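Local coordinates for ricin B-like lectin (Macrolepiota procera, PDB 4IZX), which binds lactose through the terminal galactose, as a beta-trefoil lectin of the ricin B family, at the beta-D-glucopyranose and beta-D-galactopyranose site. Residues are numbered along the deposited sequence; one frame, centred on the assembly and turned at random.

The beta-D-glucopyranose and beta-D-galactopyranose site. Residues 22-26, 32, 34, 37, 41-42. With BGC (beta-D-glucopyranose), chain B; GAL (beta-D-galactopyranose), chain C.
GAL O3, the galactose 3-hydroxyl, is gripped by three side chains. Asp22 OD2 accepts its hydrogen bond at 2.6 Å, and Asn41 ND2 gives GAL O3 a nearly straight N-H bond at 3.0 Å. His37 NE2 meets GAL O3 at 2.8 Å, with the direction of that last bond undecided. The neighbouring axial hydroxyl, GAL O4, donates to Asp22 OD1 at 2.6 Å and accepts from the backbone amide of Gly25. Asp22, near the end of strand 20-23, thus faces the sugar tip-on and reads both hydroxyls at once, each oxygen using its syn lone pair, the bidentate grip typical of a galactose-binding site of the ricin type in a beta-trefoil. Its CG lies anti to the backbone N (chi1 173°), which turns the carboxylate to GAL O3 and O4.

A second shell fixes these groups. Gln42 NE2 bonds the anti lone pair of Asp22 OD2, so that oxygen accepts twice, which may favour the charged carboxylate. Gln42 OE1 accepts from His37 N at 2.8 Å, on a lone pair in the carbonyl plane, and sits over the face of the imidazole, whose edge points at O3 with the hydroxyl in the ring plane. Both His37 and Asn41 hold CG in the crowded position between backbone N and carbonyl carbon (chi1 54° and 65°), bringing NE2 and ND2 to GAL O3. Asn41 ND2 spends its other N-H on Leu23 O, so the amide is held flat between carbonyl and sugar.

Tyr34 lies beneath the galactose, presenting a ring face with C4 over its centre, a CH-pi contact that complements the polar grip, while Ile32 CD1 touches C6 at the side. The poorly ordered glucose is scarcely buried. Beside the glycosidic link from GAL C1 to BGC O4, BGC O3 donates to GAL O5 at 2.7 Å, which should steady the turn between the rings. Protein contact to the glucose is light: Gly25 CA approaches its C3, and water 1 tentatively bridges BGC O2 to poorly ordered Glu26, whose backbone O lies 3.1 Å from the oxygen of water 1.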
loop_
_atom_site.group_PDB
_atom_site.type_symbol
_atom_site.label_atom_id
_atom_site.label_comp_id
_atom_site.label_asym_id
_atom_site.label_seq_id
_atom_site.Cartn_x
_atom_site.Cartn_y
_atom_site.Cartn_z
ATOM N N ASP A 22 -4.400 5.621 1.180
ATOM C CA ASP A 22 -4.651 7.052 1.032
ATOM C C ASP A 22 -3.513 7.807 1.719
ATOM O O ASP A 22 -3.132 7.521 2.844
ATOM C CB ASP A 22 -6.047 7.287 1.645
ATOM C CG ASP A 22 -6.491 8.744 1.779
ATOM O OD1 ASP A 22 -5.703 9.547 2.334
ATOM O OD2 ASP A 22 -7.667 9.025 1.399
ATOM N N LEU A 23 -2.948 8.773 0.992
ATOM C CA LEU A 23 -1.983 9.701 1.534
ATOM C C LEU A 23 -2.761 10.794 2.245
ATOM O O LEU A 23 -3.439 11.619 1.632
ATOM C CB LEU A 23 -1.103 10.279 0.451
ATOM C CG LEU A 23 -0.098 11.333 0.904
ATOM C CD1 LEU A 23 0.785 10.825 2.015
ATOM C CD2 LEU A 23 0.745 11.801 -0.250
ATOM N N SER A 24 -2.725 10.789 3.573
ATOM C CA SER A 24 -3.579 11.647 4.389
ATOM C C SER A 24 -3.529 13.098 3.956
ATOM O O SER A 24 -2.447 13.712 3.903
ATOM C CB SER A 24 -3.123 11.573 5.843
ATOM O OG SER A 24 -3.891 12.473 6.607
ATOM N N GLY A 25 -4.698 13.686 3.771
ATOM C CA GLY A 25 -4.757 15.110 3.489
ATOM C C GLY A 25 -4.531 15.979 4.708
ATOM O O GLY A 25 -4.326 17.184 4.571
ATOM N N GLU A 26 -4.503 15.374 5.886
ATOM C CA GLU A 26 -4.263 16.123 7.098
ATOM C C GLU A 26 -2.826 16.552 7.235
ATOM O O GLU A 26 -2.578 17.695 7.641
ATOM C CB GLU A 26 -4.682 15.349 8.314
ATOM C CG GLU A 26 -4.782 16.267 9.524
ATOM N N ILE A 32 -2.942 5.965 5.300
ATOM C CA ILE A 32 -4.112 5.528 6.017
ATOM C C ILE A 32 -5.043 4.751 5.098
ATOM O O ILE A 32 -4.959 4.846 3.864
ATOM C CB ILE A 32 -4.865 6.745 6.616
ATOM C CG1 ILE A 32 -5.302 7.713 5.497
ATOM C CG2 ILE A 32 -4.005 7.452 7.653
ATOM C CD1 ILE A 32 -6.190 8.864 5.953
ATOM N N TYR A 34 -8.892 4.705 3.807
ATOM C CA TYR A 34 -9.929 5.700 3.698
ATOM C C TYR A 34 -10.893 5.294 2.615
ATOM O O TYR A 34 -10.485 4.699 1.609
ATOM C CB TYR A 34 -9.296 7.074 3.376
ATOM C CG TYR A 34 -10.135 8.287 3.770
ATOM C CD1 TYR A 34 -10.064 8.816 5.059
ATOM C CD2 TYR A 34 -10.923 8.925 2.851
ATOM C CE1 TYR A 34 -10.738 9.968 5.404
ATOM C CE2 TYR A 34 -11.632 10.057 3.175
ATOM C CZ TYR A 34 -11.540 10.578 4.466
ATOM O OH TYR A 34 -12.175 11.774 4.759
ATOM N N HIS A 37 -12.735 8.061 -2.920
ATOM C CA HIS A 37 -13.459 9.167 -3.519
ATOM C C HIS A 37 -12.797 9.635 -4.819
ATOM O O HIS A 37 -13.134 10.693 -5.291
ATOM C CB HIS A 37 -13.645 10.329 -2.534
ATOM C CG HIS A 37 -12.380 10.812 -1.929
ATOM N ND1 HIS A 37 -11.558 11.696 -2.569
ATOM C CD2 HIS A 37 -11.857 10.623 -0.709
ATOM C CE1 HIS A 37 -10.519 11.933 -1.792
ATOM N NE2 HIS A 37 -10.669 11.292 -0.658
ATOM N N ASN A 41 -4.689 11.657 -4.137
ATOM C CA ASN A 41 -3.997 11.138 -2.969
ATOM C C ASN A 41 -4.378 9.692 -2.650
ATOM O O ASN A 41 -3.837 9.110 -1.713
ATOM C CB ASN A 41 -4.244 12.025 -1.746
ATOM C CG ASN A 41 -5.693 12.030 -1.300
ATOM O OD1 ASN A 41 -6.608 12.183 -2.121
ATOM N ND2 ASN A 41 -5.923 11.816 -0.020
ATOM N N GLN A 42 -5.273 9.104 -3.449
ATOM C CA GLN A 42 -5.693 7.717 -3.357
ATOM C C GLN A 42 -5.251 6.942 -4.608
ATOM O O GLN A 42 -5.726 5.831 -4.837
ATOM C CB GLN A 42 -7.175 7.645 -3.174
ATOM C CG GLN A 42 -7.687 8.485 -2.023
ATOM C CD GLN A 42 -9.158 8.286 -1.774
ATOM O OE1 GLN A 42 -9.964 8.352 -2.699
ATOM N NE2 GLN A 42 -9.529 8.070 -0.531
HETATM C C2 BGC B . -8.184 18.528 5.636
HETATM C C3 BGC B . -7.941 17.103 5.097
HETATM C C4 BGC B . -8.796 16.821 3.881
HETATM C C5 BGC B . -8.919 18.043 2.957
HETATM C C6 BGC B . -10.155 17.910 2.084
HETATM C C1 BGC B . -7.920 19.521 4.524
HETATM O O1 BGC B . -7.869 20.866 5.037
HETATM O O2 BGC B . -7.312 18.651 6.751
HETATM O O3 BGC B . -8.167 16.130 6.139
HETATM O O4 BGC B . -8.209 15.765 3.111
HETATM O O5 BGC B . -9.035 19.253 3.694
HETATM O O6 BGC B . -11.288 17.648 2.923
HETATM C C1 GAL C . -8.745 14.493 3.353
HETATM C C2 GAL C . -8.579 13.680 2.107
HETATM C C3 GAL C . -8.904 12.215 2.389
HETATM C C4 GAL C . -8.115 11.723 3.609
HETATM C C5 GAL C . -8.388 12.659 4.765
HETATM C C6 GAL C . -7.654 12.260 6.044
HETATM O O2 GAL C . -9.468 14.161 1.118
HETATM O O3 GAL C . -8.597 11.457 1.219
HETATM O O4 GAL C . -6.700 11.729 3.326
HETATM O O5 GAL C . -7.974 13.984 4.438
HETATM O O6 GAL C . -8.021 13.156 7.111
HETATM O O HOH W 1 -4.683 20.004 7.444
#